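Local coordinates for protein probable dipeptidase (Pseudomonas aeruginosa, PDB 3B40) that is probably a metal-dependent dipeptidase of the M19 (membrane dipeptidase) family, expected to hydrolyse dipeptides, at residues 111-116 with 129-134; 27-32 with 61-66. The protein carries 11 engineered substitutions. One frame throughout, in Å; residues are numbered along the deposited sequence.

Contact 1. Residues 111-116 with 129-134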
ATOM      1  N   ASN A 111      26.706  -1.646  -5.169  1.00 24.55           N
ATOM      2  CA  ASN A 111      26.648  -2.640  -6.237  1.00 25.07           C
ATOM      3  C   ASN A 111      25.363  -3.452  -6.156  1.00 24.21           C
ATOM      4  O   ASN A 111      25.087  -4.258  -7.024  1.00 24.62           O
ATOM      5  CB  ASN A 111      27.854  -3.585  -6.176  1.00 25.34           C
ATOM      6  CG  ASN A 111      29.179  -2.842  -6.178  1.00 28.27           C
ATOM      7  OD1 ASN A 111      29.392  -1.939  -6.987  1.00 29.92           O
ATOM      8  ND2 ASN A 111      30.063  -3.195  -5.245  1.00 30.08           N
ATOM      9  N   GLN A 112      24.580  -3.255  -5.101  1.00 23.29           N
ATOM     10  CA  GLN A 112      23.420  -4.129  -4.868  1.00 22.35           C
ATOM     11  C   GLN A 112      22.065  -3.413  -4.924  1.00 21.62           C
ATOM     12  O   GLN A 112      21.030  -4.061  -5.156  1.00 21.96           O
ATOM     13  CB  GLN A 112      23.560  -4.856  -3.526  1.00 22.71           C
ATOM     14  CG  GLN A 112      24.645  -5.926  -3.462  1.00 24.80           C
ATOM     15  CD  GLN A 112      24.426  -6.885  -2.310  1.00 28.84           C
ATOM     16  OE1 GLN A 112      23.585  -7.799  -2.380  1.00 31.51           O
ATOM     17  NE2 GLN A 112      25.171  -6.686  -1.233  1.00 30.07           N
ATOM     18  N   VAL A 113      22.073  -2.102  -4.676  1.00 20.43           N
ATOM     19  CA  VAL A 113      20.849  -1.289  -4.546  1.00 19.76           C
ATOM     20  C   VAL A 113      21.007   0.079  -5.184  1.00 18.93           C
ATOM     21  O   VAL A 113      22.057   0.696  -5.060  1.00 18.70           O
ATOM     22  CB  VAL A 113      20.511  -0.989  -3.058  1.00 20.09           C
ATOM     23  CG1 VAL A 113      19.059  -0.586  -2.920  1.00 20.04           C
ATOM     24  CG2 VAL A 113      20.828  -2.181  -2.156  1.00 20.21           C
ATOM     25  N   GLY A 114      19.953   0.561  -5.847  1.00 18.13           N
ATOM     26  CA  GLY A 114      19.858   1.980  -6.201  1.00 17.05           C
ATOM     27  C   GLY A 114      18.444   2.551  -6.023  1.00 16.48           C
ATOM     28  O   GLY A 114      17.479   1.814  -5.885  1.00 15.39           O
ATOM     29  N   ILE A 115      18.321   3.872  -6.099  1.00 15.92           N
ATOM     30  CA  ILE A 115      17.003   4.507  -6.139  1.00 16.06           C
ATOM     31  C   ILE A 115      16.709   4.943  -7.575  1.00 15.64           C
ATOM     32  O   ILE A 115      17.541   5.584  -8.213  1.00 15.88           O
ATOM     33  CB  ILE A 115      16.898   5.692  -5.142  1.00 15.81           C
ATOM     34  CG1 ILE A 115      17.118   5.192  -3.712  1.00 17.87           C
ATOM     35  CG2 ILE A 115      15.508   6.364  -5.217  1.00 16.14           C
ATOM     36  CD1 ILE A 115      17.328   6.331  -2.660  1.00 17.41           C
ATOM     37  N   ALA A 116      15.546   4.548  -8.085  1.00 14.69           N
ATOM     38  CA  ALA A 116      15.061   4.949  -9.407  1.00 14.38           C
ATOM     39  C   ALA A 116      14.273   6.264  -9.360  1.00 15.10           C
ATOM     40  O   ALA A 116      13.289   6.385  -8.617  1.00 14.99           O
ATOM     41  CB  ALA A 116      14.185   3.852  -9.963  1.00 14.43           C
ATOM     42  N   GLY A 129      21.633  -5.304 -12.302  1.00 25.53           N
ATOM     43  CA  GLY A 129      21.465  -6.252 -11.203  1.00 25.46           C
ATOM     44  C   GLY A 129      21.363  -5.613  -9.822  1.00 24.99           C
ATOM     45  O   GLY A 129      21.686  -6.243  -8.798  1.00 25.33           O
ATOM     46  N   LYS A 130      20.933  -4.360  -9.784  1.00 23.08           N
ATOM     47  CA  LYS A 130      20.737  -3.673  -8.510  1.00 22.19           C
ATOM     48  C   LYS A 130      19.236  -3.622  -8.196  1.00 21.39           C
ATOM     49  O   LYS A 130      18.439  -3.309  -9.068  1.00 21.73           O
ATOM     50  CB  LYS A 130      21.277  -2.236  -8.572  1.00 21.83           C
ATOM     51  CG  LYS A 130      22.774  -2.079  -8.843  1.00 21.57           C
ATOM     52  CD  LYS A 130      23.083  -0.609  -9.045  1.00 23.41           C
ATOM     53  CE  LYS A 130      24.569  -0.311  -9.075  1.00 26.50           C
ATOM     54  NZ  LYS A 130      25.142  -0.693 -10.355  1.00 25.79           N
ATOM     55  N   PHE A 131      18.864  -3.938  -6.962  1.00 20.30           N
ATOM     56  CA  PHE A 131      17.485  -3.786  -6.514  1.00 18.26           C
ATOM     57  C   PHE A 131      17.101  -2.314  -6.654  1.00 17.54           C
ATOM     58  O   PHE A 131      17.792  -1.425  -6.153  1.00 16.20           O
ATOM     59  CB  PHE A 131      17.351  -4.216  -5.060  1.00 18.24           C
ATOM     60  CG  PHE A 131      15.937  -4.178  -4.530  1.00 17.09           C
ATOM     61  CD1 PHE A 131      15.036  -5.200  -4.829  1.00 17.73           C
ATOM     62  CD2 PHE A 131      15.517  -3.135  -3.698  1.00 18.11           C
ATOM     63  CE1 PHE A 131      13.736  -5.185  -4.303  1.00 16.79           C
ATOM     64  CE2 PHE A 131      14.208  -3.110  -3.177  1.00 15.31           C
ATOM     65  CZ  PHE A 131      13.325  -4.130  -3.497  1.00 16.41           C
ATOM     66  N   ALA A 132      15.985  -2.073  -7.330  1.00 16.52           N
ATOM     67  CA  ALA A 132      15.548  -0.705  -7.629  1.00 16.66           C
ATOM     68  C   ALA A 132      14.471  -0.216  -6.660  1.00 16.92           C
ATOM     69  O   ALA A 132      13.309  -0.668  -6.673  1.00 16.94           O
ATOM     70  CB  ALA A 132      15.081  -0.595  -9.060  1.00 15.72           C
ATOM     71  N   ILE A 133      14.876   0.689  -5.788  1.00 17.43           N
ATOM     72  CA  ILE A 133      13.938   1.341  -4.873  1.00 17.24           C
ATOM     73  C   ILE A 133      13.230   2.473  -5.585  1.00 17.18           C
ATOM     74  O   ILE A 133      13.879   3.323  -6.211  1.00 17.09           O
ATOM     75  CB  ILE A 133      14.670   1.909  -3.648  1.00 17.81           C
ATOM     76  CG1 ILE A 133      15.185   0.771  -2.760  1.00 18.16           C
ATOM     77  CG2 ILE A 133      13.760   2.891  -2.849  1.00 17.53           C
ATOM     78  CD1 ILE A 133      16.159   1.241  -1.679  1.00 17.86           C
ATOM     79  N   VAL A 134      11.902   2.486  -5.497  1.00 16.36           N
ATOM     80  CA  VAL A 134      11.132   3.647  -5.894  1.00 17.43           C
ATOM     81  C   VAL A 134      10.716   4.320  -4.581  1.00 16.83           C
ATOM     82  O   VAL A 134      10.078   3.691  -3.731  1.00 17.12           O
ATOM     83  CB  VAL A 134       9.904   3.268  -6.758  1.00 17.53           C
ATOM     84  CG1 VAL A 134       8.981   4.488  -6.944  1.00 19.24           C
ATOM     85  CG2 VAL A 134      10.366   2.706  -8.110  1.00 17.40           C
TER
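Four backbone hydrogen bonds join Gln112, Gly114 and Ala116 to Phe131 and Ile133. Ile133 bonds through both its N and its O: the N donates to Gly114 O at 2.8 Å, and the O accepts Ala116 N at 2.8 Å. Nearer the start, Gly114 N reaches Phe131 O at 3.0 Å, while Phe131 N meets Gln112 O at 2.8 Å. This ladder, with the strand directions 29° apart, is the parallel pairing of a beta-alpha-beta unit whose crossover is helix 119-127. Packing is tight on the buried face holding Val113, Ile115 and Ile133, where CG1 of Val113 lies anti to its backbone N (chi1 -161°) and meets Ile133 CD1 at 3.6 Å. The same CG1 sits at the edge of the Phe131 ring, 4.4 Å from CD2, and helices 52-58 and 87-108 pack against this face. The exposed end is looser. The side chains of Asn111 and Gln112 start away from 129-134, and Lys130 touches Asn111 O through its methylene CG at 3.7 Å, whereas its NZ forms a salt bridge with Glu128.

Contact 2. Residues 27-32 with 61-66. Engineered in segment 27-32: Val31 (natural residue Ile).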
ATOM      1  N   SER A  27       4.476  -2.391  -5.545  1.00 12.97           N
ATOM      2  CA  SER A  27       4.207  -0.982  -5.310  1.00 13.74           C
ATOM      3  C   SER A  27       3.971  -0.638  -3.859  1.00 14.20           C
ATOM      4  O   SER A  27       3.641   0.506  -3.552  1.00 14.00           O
ATOM      5  CB  SER A  27       3.032  -0.480  -6.188  1.00 14.72           C
ATOM      6  OG  SER A  27       1.898  -1.309  -6.007  1.00 13.59           O
ATOM      7  N   ARG A  28       4.114  -1.606  -2.948  1.00 14.23           N
ATOM      8  CA  ARG A  28       3.866  -1.309  -1.531  1.00 13.24           C
ATOM      9  C   ARG A  28       4.534  -2.269  -0.530  1.00 12.83           C
ATOM     10  O   ARG A  28       4.021  -3.340  -0.226  1.00 12.84           O
ATOM     11  CB  ARG A  28       2.355  -1.162  -1.266  1.00 14.12           C
ATOM     12  CG  ARG A  28       1.987  -0.946   0.192  1.00 14.38           C
ATOM     13  CD  ARG A  28       2.186   0.498   0.593  1.00 17.41           C
ATOM     14  NE  ARG A  28       1.708   0.705   1.965  1.00 17.67           N
ATOM     15  CZ  ARG A  28       2.415   1.305   2.924  1.00 18.12           C
ATOM     16  NH1 ARG A  28       3.649   1.779   2.669  1.00 13.47           N
ATOM     17  NH2 ARG A  28       1.873   1.419   4.131  1.00 16.08           N
ATOM     18  N   ILE A  29       5.704  -1.863  -0.061  1.00 13.03           N
ATOM     19  CA  ILE A  29       6.402  -2.486   1.050  1.00 13.86           C
ATOM     20  C   ILE A  29       6.796  -1.407   2.060  1.00 14.24           C
ATOM     21  O   ILE A  29       7.261  -0.315   1.705  1.00 13.53           O
ATOM     22  CB  ILE A  29       7.664  -3.298   0.597  1.00 13.52           C
ATOM     23  CG1 ILE A  29       7.271  -4.316  -0.473  1.00 12.84           C
ATOM     24  CG2 ILE A  29       8.390  -3.977   1.835  1.00 13.63           C
ATOM     25  CD1 ILE A  29       8.431  -5.133  -1.054  1.00 14.58           C
ATOM     26  N   THR A  30       6.538  -1.705   3.322  1.00 14.61           N
ATOM     27  CA  THR A  30       6.822  -0.760   4.382  1.00 15.60           C
ATOM     28  C   THR A  30       8.259  -0.911   4.795  1.00 15.43           C
ATOM     29  O   THR A  30       8.795  -2.034   4.827  1.00 15.34           O
ATOM     30  CB  THR A  30       5.883  -0.991   5.593  1.00 15.56           C
ATOM     31  OG1 THR A  30       4.581  -0.581   5.227  1.00 17.64           O
ATOM     32  CG2 THR A  30       6.323  -0.209   6.842  1.00 16.73           C
ATOM     33  N   VAL A  31       8.886   0.221   5.095  1.00 16.36           N
ATOM     34  CA  VAL A  31      10.231   0.251   5.714  1.00 16.85           C
ATOM     35  C   VAL A  31      10.069   0.274   7.255  1.00 18.27           C
ATOM     36  O   VAL A  31       9.539   1.257   7.808  1.00 17.80           O
ATOM     37  CB  VAL A  31      11.022   1.528   5.265  1.00 18.05           C
ATOM     38  CG1 VAL A  31      12.481   1.520   5.810  1.00 17.61           C
ATOM     39  CG2 VAL A  31      10.990   1.714   3.751  1.00 15.39           C
ATOM     40  N   PRO A  32      10.523  -0.805   7.953  1.00 19.03           N
ATOM     41  CA  PRO A  32      10.543  -0.874   9.425  1.00 19.12           C
ATOM     42  C   PRO A  32      11.523   0.164   9.948  1.00 18.86           C
ATOM     43  O   PRO A  32      12.606   0.348   9.367  1.00 18.67           O
ATOM     44  CB  PRO A  32      11.078  -2.299   9.706  1.00 19.35           C
ATOM     45  CG  PRO A  32      10.817  -3.065   8.416  1.00 19.50           C
ATOM     46  CD  PRO A  32      11.084  -2.029   7.354  1.00 19.45           C
ATOM     47  N   SER A  61      12.740  -7.313  -8.849  1.00 13.11           N
ATOM     48  CA  SER A  61      13.629  -6.273  -9.380  1.00 13.32           C
ATOM     49  C   SER A  61      13.636  -5.017  -8.513  1.00 13.22           C
ATOM     50  O   SER A  61      14.649  -4.314  -8.424  1.00 12.01           O
ATOM     51  CB  SER A  61      13.244  -5.891 -10.814  1.00 12.74           C
ATOM     52  OG  SER A  61      13.052  -7.068 -11.598  1.00 15.39           O
ATOM     53  N   GLY A  62      12.484  -4.700  -7.933  1.00 11.96           N
ATOM     54  CA  GLY A  62      12.415  -3.480  -7.136  1.00 13.10           C
ATOM     55  C   GLY A  62      11.072  -3.310  -6.465  1.00 12.40           C
ATOM     56  O   GLY A  62      10.196  -4.164  -6.603  1.00 12.65           O
ATOM     57  N   ALA A  63      10.927  -2.231  -5.696  1.00 12.96           N
ATOM     58  CA  ALA A  63       9.715  -2.005  -4.893  1.00 12.40           C
ATOM     59  C   ALA A  63       9.585  -0.542  -4.526  1.00 12.82           C
ATOM     60  O   ALA A  63      10.594   0.169  -4.442  1.00 13.18           O
ATOM     61  CB  ALA A  63       9.763  -2.829  -3.613  1.00 13.41           C
ATOM     62  N   ALA A  64       8.347  -0.096  -4.280  1.00 12.68           N
ATOM     63  CA  ALA A  64       8.132   1.276  -3.813  1.00 13.12           C
ATOM     64  C   ALA A  64       8.150   1.233  -2.289  1.00 13.23           C
ATOM     65  O   ALA A  64       7.334   0.554  -1.669  1.00 13.93           O
ATOM     66  CB  ALA A  64       6.827   1.862  -4.366  1.00 11.95           C
ATOM     67  N   LEU A  65       9.138   1.919  -1.707  1.00 14.28           N
ATOM     68  CA  LEU A  65       9.289   2.025  -0.258  1.00 14.50           C
ATOM     69  C   LEU A  65       8.975   3.447   0.182  1.00 14.27           C
ATOM     70  O   LEU A  65       9.623   4.411  -0.249  1.00 13.87           O
ATOM     71  CB  LEU A  65      10.717   1.665   0.157  1.00 13.23           C
ATOM     72  CG  LEU A  65      11.222   0.337  -0.455  1.00 17.29           C
ATOM     73  CD1 LEU A  65      12.675   0.123  -0.062  1.00 15.63           C
ATOM     74  CD2 LEU A  65      10.396  -0.855  -0.017  1.00 15.44           C
ATOM     75  N   ALA A  66       8.020   3.554   1.086  1.00 14.42           N
ATOM     76  CA  ALA A  66       7.403   4.825   1.384  1.00 14.92           C
ATOM     77  C   ALA A  66       8.092   5.537   2.543  1.00 15.15           C
ATOM     78  O   ALA A  66       8.377   4.930   3.576  1.00 15.21           O
ATOM     79  CB  ALA A  66       5.927   4.623   1.704  1.00 13.89           C
TER
HETATM   80  O   HOH W   1       4.637   2.580  -1.786  1.00 22.79           O
HETATM   81  O   HOH W   2       7.435   2.760   4.800  1.00 13.05           O
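CG1 of Ile29 (chi1 -54°) and CG of Leu65 (-49°) both lie anti to their own carbonyl carbons, and the two side chains lie side by side, pointing the same way. Leu65 CD2 is 3.7 Å from Ile29 CB, and Ile29 CD1 ends 3.7 Å from Ala63 CB. Val31, an engineered residue, crosses Leu65 at about a right angle, its CG2 meeting Leu65 CB at 3.6 Å. On the other side, Arg28 brings NH1 obliquely to the methyl of Ala66; its guanidinium also makes long, weak ion pairs with Asp359 and Asp362. Direct backbone bonding is sparse: Ile29 N gives Ala64 O a straight but weak bond of 3.3 Å. Water takes up part of the pairing further on, where one molecule accepts from Val31 N at 2.9 Å and donates to Ala66 O at 2.7 Å, spanning the two segments where no direct backbone bond joins them. The touching backbones run 58° apart, consistent with such splaying. Helix 52-58 lies in the connection between strands 25-29 and 62-68, which with it form a parallel beta-alpha-beta unit of the TIM-barrel fold of the M19 dipeptidases.

Overall arrangement
From the N terminus, the chain first enters 27-32, passes through a connection that includes helix 52-58, and returns at 61-66, where contact 2 closes its loop. Helix 87-108 then leads to 111-116, and helix 119-127 brings the chain back at 129-134 to close contact 1. The two loops are in series, neither nested nor crossed, with centres about 12 Å apart. They meet because strands 62-68 and 131-138 are neighbours in the parallel sheet: Ala132 N lies 2.8 Å from Ser61 O, and Leu65 N lies 2.8 Å from Val134 O, both probable hydrogen bonds. Strand order is therefore 25-29, 62-68, 131-138, with 113-115 also paired to the last.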